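Local coordinates for DUF5063 domain-containing protein (Bacteroides fragilis, PDB 3NRH) that is of unknown function, a mostly helical protein of the DUF5063 family whose crystallographic assembly holds two copies of the chain, at residues A21-F26 / L43-L48; T69-E74 / I123-F128; E89-L94 / K109-E114. All blocks are in the same frame, centred on the assembly; numbering follows the deposited sequence.

Interaction 1 of 3, residues A21-F26 / L43-L48; sequences AEFCAF and LKILPL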
# COMPACT_ATOMS: atom_id res chain seq x y z
N ALA A 21 -4.02 14.84 -5.79
CA ALA A 21 -3.36 16.13 -5.94
C ALA A 21 -2.06 16.16 -5.14
O ALA A 21 -1.04 16.69 -5.60
CB ALA A 21 -4.29 17.26 -5.48
N GLU A 22 -2.09 15.60 -3.93
CA GLU A 22 -0.89 15.56 -3.10
C GLU A 22 0.19 14.73 -3.79
O GLU A 22 1.37 15.08 -3.75
CB GLU A 22 -1.21 14.95 -1.73
CG GLU A 22 -2.27 15.72 -0.94
CD GLU A 22 -1.70 16.87 -0.15
OE1 GLU A 22 -0.92 17.67 -0.71
OE2 GLU A 22 -2.04 16.99 1.05
N PHE A 23 -0.23 13.64 -4.42
CA PHE A 23 0.70 12.76 -5.14
C PHE A 23 1.34 13.50 -6.32
O PHE A 23 2.56 13.50 -6.48
CB PHE A 23 -0.06 11.52 -5.66
CG PHE A 23 0.74 10.66 -6.61
CD1 PHE A 23 1.79 9.87 -6.14
CD2 PHE A 23 0.43 10.63 -7.96
CE1 PHE A 23 2.52 9.05 -7.01
CE2 PHE A 23 1.16 9.82 -8.85
CZ PHE A 23 2.20 9.03 -8.37
N CYS A 24 0.51 14.13 -7.16
CA CYS A 24 1.04 14.85 -8.31
C CYS A 24 1.95 15.99 -7.87
O CYS A 24 3.01 16.21 -8.45
CB CYS A 24 -0.10 15.38 -9.18
SG CYS A 24 -1.00 14.07 -10.04
N ALA A 25 1.54 16.72 -6.83
CA ALA A 25 2.34 17.84 -6.34
C ALA A 25 3.69 17.36 -5.81
O ALA A 25 4.72 18.01 -6.02
CB ALA A 25 1.58 18.59 -5.25
N PHE A 26 3.69 16.23 -5.11
CA PHE A 26 4.92 15.68 -4.56
C PHE A 26 5.94 15.36 -5.65
O PHE A 26 7.10 15.74 -5.56
CB PHE A 26 4.63 14.40 -3.76
CG PHE A 26 5.85 13.81 -3.12
CD1 PHE A 26 6.47 14.45 -2.05
CD2 PHE A 26 6.40 12.62 -3.59
CE1 PHE A 26 7.62 13.93 -1.47
CE2 PHE A 26 7.55 12.09 -3.02
CZ PHE A 26 8.16 12.74 -1.96
N LEU A 43 6.46 6.25 0.07
CA LEU A 43 5.97 5.02 0.69
C LEU A 43 4.75 5.28 1.58
O LEU A 43 4.09 4.34 2.02
CB LEU A 43 7.08 4.35 1.50
CG LEU A 43 8.12 3.66 0.61
CD1 LEU A 43 9.33 3.21 1.43
CD2 LEU A 43 7.47 2.49 -0.10
N LYS A 44 4.46 6.55 1.84
CA LYS A 44 3.29 6.92 2.63
C LYS A 44 2.16 7.34 1.68
O LYS A 44 1.00 6.98 1.88
CB LYS A 44 3.61 8.05 3.60
CG LYS A 44 4.59 7.65 4.70
CD LYS A 44 4.99 8.82 5.57
CE LYS A 44 6.12 8.41 6.51
NZ LYS A 44 6.59 9.53 7.37
N ILE A 45 2.51 8.10 0.64
CA ILE A 45 1.50 8.56 -0.31
C ILE A 45 0.93 7.42 -1.16
O ILE A 45 -0.28 7.34 -1.35
CB ILE A 45 2.07 9.64 -1.26
CG1 ILE A 45 2.50 10.87 -0.46
CG2 ILE A 45 1.02 10.04 -2.29
CD1 ILE A 45 3.17 11.94 -1.30
N LEU A 46 1.78 6.53 -1.66
CA LEU A 46 1.30 5.44 -2.51
C LEU A 46 0.24 4.54 -1.89
O LEU A 46 -0.78 4.26 -2.52
CB LEU A 46 2.47 4.60 -3.02
CG LEU A 46 3.44 5.31 -3.97
CD1 LEU A 46 4.50 4.32 -4.42
CD2 LEU A 46 2.70 5.86 -5.17
N PRO A 47 0.45 4.06 -0.65
CA PRO A 47 -0.59 3.20 -0.08
C PRO A 47 -1.92 3.92 0.12
O PRO A 47 -2.99 3.32 -0.00
CB PRO A 47 0.03 2.71 1.23
CG PRO A 47 1.00 3.81 1.60
CD PRO A 47 1.60 4.18 0.26
N LEU A 48 -1.85 5.21 0.43
CA LEU A 48 -3.07 5.98 0.63
C LEU A 48 -3.77 6.18 -0.71
O LEU A 48 -4.99 6.13 -0.80
CB LEU A 48 -2.76 7.34 1.26
CG LEU A 48 -3.98 8.21 1.59
CD1 LEU A 48 -4.94 7.46 2.49
CD2 LEU A 48 -3.51 9.49 2.25
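Phe-23 and Phe-26 pack against Ile-45 and Leu-46 in a purely apolar helix-helix contact between helix 11-28 and helix 35-54, consecutive helices that run roughly antiparallel in the predominantly alpha-helical fold. The axes of the two short segments pass 10.2 Å apart at 146° between their N-to-C directions, and no hydrogen bond crosses, so the join rests on side chains. Its centre is Ile-45, whose side chain leaves the backbone toward helix 11-28 and divides its two ends between the two phenylalanines. CG2 is anti to the backbone N and sits 3.8 Å from CB of Phe-23, near the plane of that ring at its edge. On the other branch, CD1 reaches CG of Phe-26 at 3.7 Å and also touches CB of the same residue. Extension at chi2 (175°) carries this CD1 outward from the helix, giving Ile-45 the length to meet Phe-26, which lies one turn after Phe-23. Leu-46 contributes a single branch: its CD2 comes within 3.7 Å of CE1 of Phe-23, farther out on the ring than the atoms Ile-45 meets. Phe-23 is therefore touched at its root by one residue and at its outer part by the next. Only 200 Å² is buried, counting both sides, and few side chains carry it, chiefly Ile-45 and the two phenylalanines. The phenylalanines also reach other neighbours: the Phe-26 ring meets that of Phe-38 with the planes about 15° apart, while Phe-23 touches Leu-49 and, on helix 112-131, Ile-119. Leu-46 and Pro-47 lie on Met-161 of helix 135-169, and Pro-47 and Leu-48 pack on Tyr-50 and Leu-51 of the second subunit, so helix 35-54 packs on helix 11-28 with one side and on the second subunit with another.

Interaction 2 of 3, residues T69-E74 / I123-F128; sequences TYVTEE and IKDFIF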
# COMPACT_ATOMS: atom_id res chain seq x y z
N THR A 69 -6.73 16.83 -21.90
CA THR A 69 -5.59 16.07 -21.42
C THR A 69 -4.54 17.07 -20.96
O THR A 69 -4.48 18.19 -21.46
CB THR A 69 -5.00 15.18 -22.54
OG1 THR A 69 -5.97 14.20 -22.92
CG2 THR A 69 -3.74 14.47 -22.06
N TYR A 70 -3.72 16.68 -19.99
CA TYR A 70 -2.68 17.57 -19.50
C TYR A 70 -1.29 17.09 -19.88
O TYR A 70 -0.49 17.84 -20.44
CB TYR A 70 -2.74 17.70 -17.97
CG TYR A 70 -1.63 18.55 -17.41
CD1 TYR A 70 -1.79 19.93 -17.22
CD2 TYR A 70 -0.39 18.00 -17.10
CE1 TYR A 70 -0.75 20.72 -16.74
CE2 TYR A 70 0.66 18.78 -16.62
CZ TYR A 70 0.48 20.14 -16.44
OH TYR A 70 1.51 20.91 -15.94
N VAL A 71 -1.00 15.83 -19.56
CA VAL A 71 0.32 15.26 -19.80
C VAL A 71 0.72 15.11 -21.26
O VAL A 71 0.10 14.38 -22.03
CB VAL A 71 0.46 13.90 -19.09
CG1 VAL A 71 1.85 13.33 -19.32
CG2 VAL A 71 0.19 14.06 -17.60
N THR A 72 1.79 15.82 -21.62
CA THR A 72 2.35 15.77 -22.97
C THR A 72 3.63 14.96 -22.88
O THR A 72 4.08 14.61 -21.78
CB THR A 72 2.70 17.19 -23.47
OG1 THR A 72 3.72 17.75 -22.63
CG2 THR A 72 1.47 18.08 -23.45
N GLU A 73 4.23 14.64 -24.02
CA GLU A 73 5.47 13.86 -24.01
C GLU A 73 6.56 14.60 -23.23
O GLU A 73 7.34 13.98 -22.50
CB GLU A 73 5.95 13.61 -25.45
CG GLU A 73 7.18 12.73 -25.55
CD GLU A 73 7.00 11.38 -24.88
OE1 GLU A 73 6.00 10.69 -25.18
OE2 GLU A 73 7.86 11.00 -24.05
N GLU A 74 6.61 15.92 -23.38
CA GLU A 74 7.62 16.73 -22.70
C GLU A 74 7.43 16.70 -21.19
O GLU A 74 8.39 16.56 -20.43
CB GLU A 74 7.55 18.17 -23.21
CG GLU A 74 8.65 19.08 -22.68
CD GLU A 74 10.05 18.60 -23.07
OE1 GLU A 74 10.21 18.07 -24.19
OE2 GLU A 74 10.99 18.78 -22.26
N ILE A 123 -3.13 9.94 -13.14
CA ILE A 123 -3.63 10.76 -12.03
C ILE A 123 -3.69 12.25 -12.38
O ILE A 123 -4.69 12.92 -12.11
CB ILE A 123 -2.76 10.58 -10.77
CG1 ILE A 123 -2.65 9.09 -10.43
CG2 ILE A 123 -3.39 11.34 -9.59
CD1 ILE A 123 -3.98 8.41 -10.19
N LYS A 124 -2.62 12.77 -12.98
CA LYS A 124 -2.57 14.19 -13.35
C LYS A 124 -3.64 14.58 -14.36
O LYS A 124 -4.25 15.64 -14.25
CB LYS A 124 -1.18 14.54 -13.90
CG LYS A 124 -0.99 16.01 -14.29
CD LYS A 124 -1.08 16.93 -13.08
CE LYS A 124 -0.78 18.38 -13.46
NZ LYS A 124 -0.75 19.28 -12.27
N ASP A 125 -3.86 13.73 -15.36
CA ASP A 125 -4.87 14.03 -16.38
C ASP A 125 -6.24 14.15 -15.72
O ASP A 125 -7.05 15.01 -16.07
CB ASP A 125 -4.91 12.95 -17.46
CG ASP A 125 -3.79 13.09 -18.47
OD1 ASP A 125 -3.10 14.14 -18.47
OD2 ASP A 125 -3.60 12.17 -19.29
N PHE A 126 -6.49 13.27 -14.75
CA PHE A 126 -7.75 13.27 -14.03
C PHE A 126 -7.98 14.53 -13.18
O PHE A 126 -9.00 15.20 -13.33
CB PHE A 126 -7.84 12.03 -13.12
CG PHE A 126 -8.90 12.13 -12.07
CD1 PHE A 126 -10.24 12.26 -12.43
CD2 PHE A 126 -8.56 12.15 -10.73
CE1 PHE A 126 -11.23 12.40 -11.46
CE2 PHE A 126 -9.54 12.30 -9.74
CZ PHE A 126 -10.88 12.42 -10.11
N ILE A 127 -7.05 14.85 -12.28
CA ILE A 127 -7.25 16.01 -11.42
C ILE A 127 -7.25 17.35 -12.14
O ILE A 127 -7.91 18.30 -11.70
CB ILE A 127 -6.22 16.06 -10.26
CG1 ILE A 127 -4.80 16.17 -10.81
CG2 ILE A 127 -6.40 14.84 -9.37
CD1 ILE A 127 -3.75 16.36 -9.73
N PHE A 128 -6.53 17.44 -13.26
CA PHE A 128 -6.52 18.68 -14.03
C PHE A 128 -7.95 18.95 -14.51
O PHE A 128 -8.51 20.03 -14.28
CB PHE A 128 -5.58 18.57 -15.23
CG PHE A 128 -5.67 19.74 -16.17
CD1 PHE A 128 -5.48 21.04 -15.70
CD2 PHE A 128 -5.93 19.56 -17.52
CE1 PHE A 128 -5.57 22.14 -16.56
CE2 PHE A 128 -6.02 20.64 -18.40
CZ PHE A 128 -5.84 21.94 -17.91
O HOH W 1 -1.71 12.30 -21.18
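Tyr-70, Asp-125 and Lys-124 carry this contact, in which the loop leading to the N-terminus of helix 73-87 is fastened to the side of helix 112-131. Thr-72 is the N-cap of helix 73-87, its OG1 bonded to Ile-75 N, so the contact anchors the residues just ahead of a capped helix start. Tyr-70 lies between two side chains one turn apart on helix 112-131. Over one face of its ring comes Lys-124: CE stands 3.6 Å from the ring centroid in a CH-pi contact, and NZ lies over the same face at 4.7 Å from that centroid, close enough for a cation-pi interaction. In the lysine, chi2 (65°) bends the chain at CD, CE and NZ then continue extended, and both CG and CE rest against the tyrosine. Its ammonium group also forms a salt bridge with Glu-28 of helix 11-28, which would help to hold the charge above the ring. Phe-128 receives the edge of Tyr-70 on its own face in an edge-to-face stack, with CD1 of the tyrosine over the centre of the phenylalanine ring and the planes 62° apart. Val-71 adds CG2 against CB of Lys-124. Polar grip comes from Asp-125, whose carboxylate gathers two successive backbone N-H groups on one oxygen. Tyr-70 N approaches OD1 from above the carboxylate plane at 3.0 Å, whereas Val-71 N meets it nearly along the C-O axis with an almost straight bond. CG2 of Thr-69 lies against the same carboxylate. The second oxygen is engaged as well: a water donates one hydrogen bond to OD2 of Asp-125, 2.7 Å away, and another to O of Val-71, at 2.9 Å.

Interaction 3 of 3, residues E89-L94 / K109-E114; sequences EKDDYL and KKNISE
Lys-109 brings its CA within 3.8 Å of Tyr-93 O and stands opposite Leu-94 in an antiparallel non-hydrogen-bonded pair. Lys-110 follows: Lys-110 N donates to Tyr-93 O and Tyr-93 N to Lys-110 O, both at 3.0 Å. In Tyr-93, chi1 (69°) sets CG between the backbone N and carbonyl carbon, and one face of the ring lies over CB of Lys-110 on the neighbouring strand, a CH-pi contact 3.8 Å from the centroid; its hydroxyl bonds Asp-115. Asn-111, paired with Asp-92, ends the strand at the helix N-cap position, and its CA-H points to Asp-91 O. Ile-112 opens the helix: its N donates to Asp-91 O at 2.8 Å, while CG1 touches Tyr-93 CD1 and CD1 rests on Lys-90 O. Ser-113 then takes both carboxylate oxygens of Asp-91 on their syn lone pairs, N giving 2.7 Å to OD1 and OG giving 2.6 Å to OD2. Asp-91 thus binds the first turn of helix 112-131, where its negative charge probably complements the helix dipole. Together this is a two-stranded antiparallel ribbon whose second strand runs directly into a helix, with an aspartate clamping that helix's N-terminus.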
# COMPACT_ATOMS: atom_id res chain seq x y z
N GLU A 89 21.26 5.08 -9.01
CA GLU A 89 21.36 3.62 -9.13
C GLU A 89 20.19 2.84 -8.49
O GLU A 89 20.01 1.66 -8.78
CB GLU A 89 22.71 3.12 -8.55
CG GLU A 89 23.54 4.16 -7.77
CD GLU A 89 23.10 4.34 -6.32
OE1 GLU A 89 22.93 3.31 -5.61
OE2 GLU A 89 22.96 5.50 -5.89
N LYS A 90 19.42 3.51 -7.64
CA LYS A 90 18.24 2.93 -6.96
C LYS A 90 17.02 2.81 -7.86
O LYS A 90 16.02 2.17 -7.51
CB LYS A 90 17.81 3.83 -5.80
CG LYS A 90 17.92 3.22 -4.45
CD LYS A 90 19.37 3.16 -4.05
CE LYS A 90 19.93 1.76 -3.85
NZ LYS A 90 21.04 1.92 -2.86
N ASP A 91 17.07 3.49 -8.99
CA ASP A 91 15.94 3.50 -9.89
C ASP A 91 15.62 2.16 -10.51
O ASP A 91 14.45 1.81 -10.72
CB ASP A 91 16.18 4.54 -10.99
CG ASP A 91 14.91 4.93 -11.68
OD1 ASP A 91 13.89 5.03 -10.97
OD2 ASP A 91 14.94 5.16 -12.90
N ASP A 92 16.66 1.39 -10.79
CA ASP A 92 16.48 0.09 -11.42
C ASP A 92 16.22 -1.04 -10.43
O ASP A 92 16.82 -1.10 -9.36
CB ASP A 92 17.70 -0.24 -12.27
CG ASP A 92 17.89 0.73 -13.42
OD1 ASP A 92 18.13 1.92 -13.16
OD2 ASP A 92 17.78 0.29 -14.59
N TYR A 93 15.31 -1.93 -10.81
CA TYR A 93 15.00 -3.08 -9.98
C TYR A 93 14.55 -4.23 -10.87
O TYR A 93 13.96 -4.01 -11.93
CB TYR A 93 13.92 -2.76 -8.95
CG TYR A 93 12.53 -2.52 -9.50
CD1 TYR A 93 12.18 -1.28 -10.03
CD2 TYR A 93 11.56 -3.51 -9.45
CE1 TYR A 93 10.89 -1.04 -10.49
CE2 TYR A 93 10.26 -3.28 -9.90
CZ TYR A 93 9.94 -2.04 -10.42
OH TYR A 93 8.65 -1.79 -10.84
N LEU A 94 14.86 -5.44 -10.45
CA LEU A 94 14.47 -6.63 -11.20
C LEU A 94 13.20 -7.17 -10.57
O LEU A 94 13.20 -7.61 -9.42
CB LEU A 94 15.59 -7.67 -11.14
N LYS A 109 13.84 -6.15 -16.12
CA LYS A 109 14.36 -4.90 -15.59
C LYS A 109 13.35 -3.76 -15.72
O LYS A 109 12.83 -3.49 -16.81
CB LYS A 109 15.67 -4.52 -16.28
CG LYS A 109 16.88 -5.29 -15.77
CD LYS A 109 18.18 -4.81 -16.40
CE LYS A 109 18.33 -5.30 -17.83
NZ LYS A 109 18.41 -6.78 -17.91
N LYS A 110 13.07 -3.11 -14.60
CA LYS A 110 12.13 -2.00 -14.55
C LYS A 110 12.77 -0.80 -13.86
O LYS A 110 13.81 -0.93 -13.22
CB LYS A 110 10.87 -2.41 -13.78
CG LYS A 110 9.94 -3.35 -14.53
CD LYS A 110 9.24 -2.64 -15.67
CE LYS A 110 8.19 -3.52 -16.34
NZ LYS A 110 7.47 -2.81 -17.43
N ASN A 111 12.15 0.36 -14.01
CA ASN A 111 12.64 1.58 -13.39
C ASN A 111 11.51 2.24 -12.61
O ASN A 111 10.42 2.44 -13.13
CB ASN A 111 13.16 2.55 -14.45
CG ASN A 111 14.46 2.08 -15.08
OD1 ASN A 111 15.49 1.99 -14.41
ND2 ASN A 111 14.41 1.77 -16.36
N ILE A 112 11.78 2.55 -11.35
CA ILE A 112 10.79 3.20 -10.50
C ILE A 112 10.34 4.52 -11.15
O ILE A 112 9.16 4.84 -11.17
CB ILE A 112 11.37 3.50 -9.10
CG1 ILE A 112 11.73 2.19 -8.40
CG2 ILE A 112 10.37 4.30 -8.28
CD1 ILE A 112 12.49 2.38 -7.08
N SER A 113 11.29 5.27 -11.69
CA SER A 113 10.97 6.55 -12.32
C SER A 113 9.92 6.42 -13.42
O SER A 113 9.03 7.26 -13.54
CB SER A 113 12.24 7.19 -12.87
OG SER A 113 12.86 6.35 -13.83
N GLU A 114 10.02 5.36 -14.23
CA GLU A 114 9.06 5.16 -15.31
C GLU A 114 7.70 4.78 -14.75
O GLU A 114 6.68 5.26 -15.24
CB GLU A 114 9.55 4.08 -16.27
CG GLU A 114 8.78 4.07 -17.59
CD GLU A 114 9.31 3.04 -18.56
OE1 GLU A 114 10.55 2.93 -18.71
OE2 GLU A 114 8.49 2.34 -19.20

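Overall arrangement
Interactions 2 and 3 share helix 112-131: its N-terminal end carries interaction 3 and a part nearer its C-terminal end carries interaction 2, with centres 23 Å apart. Between them in the chain, helix 73-87 leads from the loop of interaction 2 to the ribbon of interaction 3, so the latter falls within the span that interaction 2 brings together. Interactions 1 and 2, centred 16 Å apart, touch directly, mainly through Cys-24, whose SG packs 3.7 Å from Ile-123 CG2 and 3.6 Å from Ile-127 CD1. Interaction 3 is separate, its nearest atoms about 7 Å from interaction 1. No active site or ligand is known to relate them to.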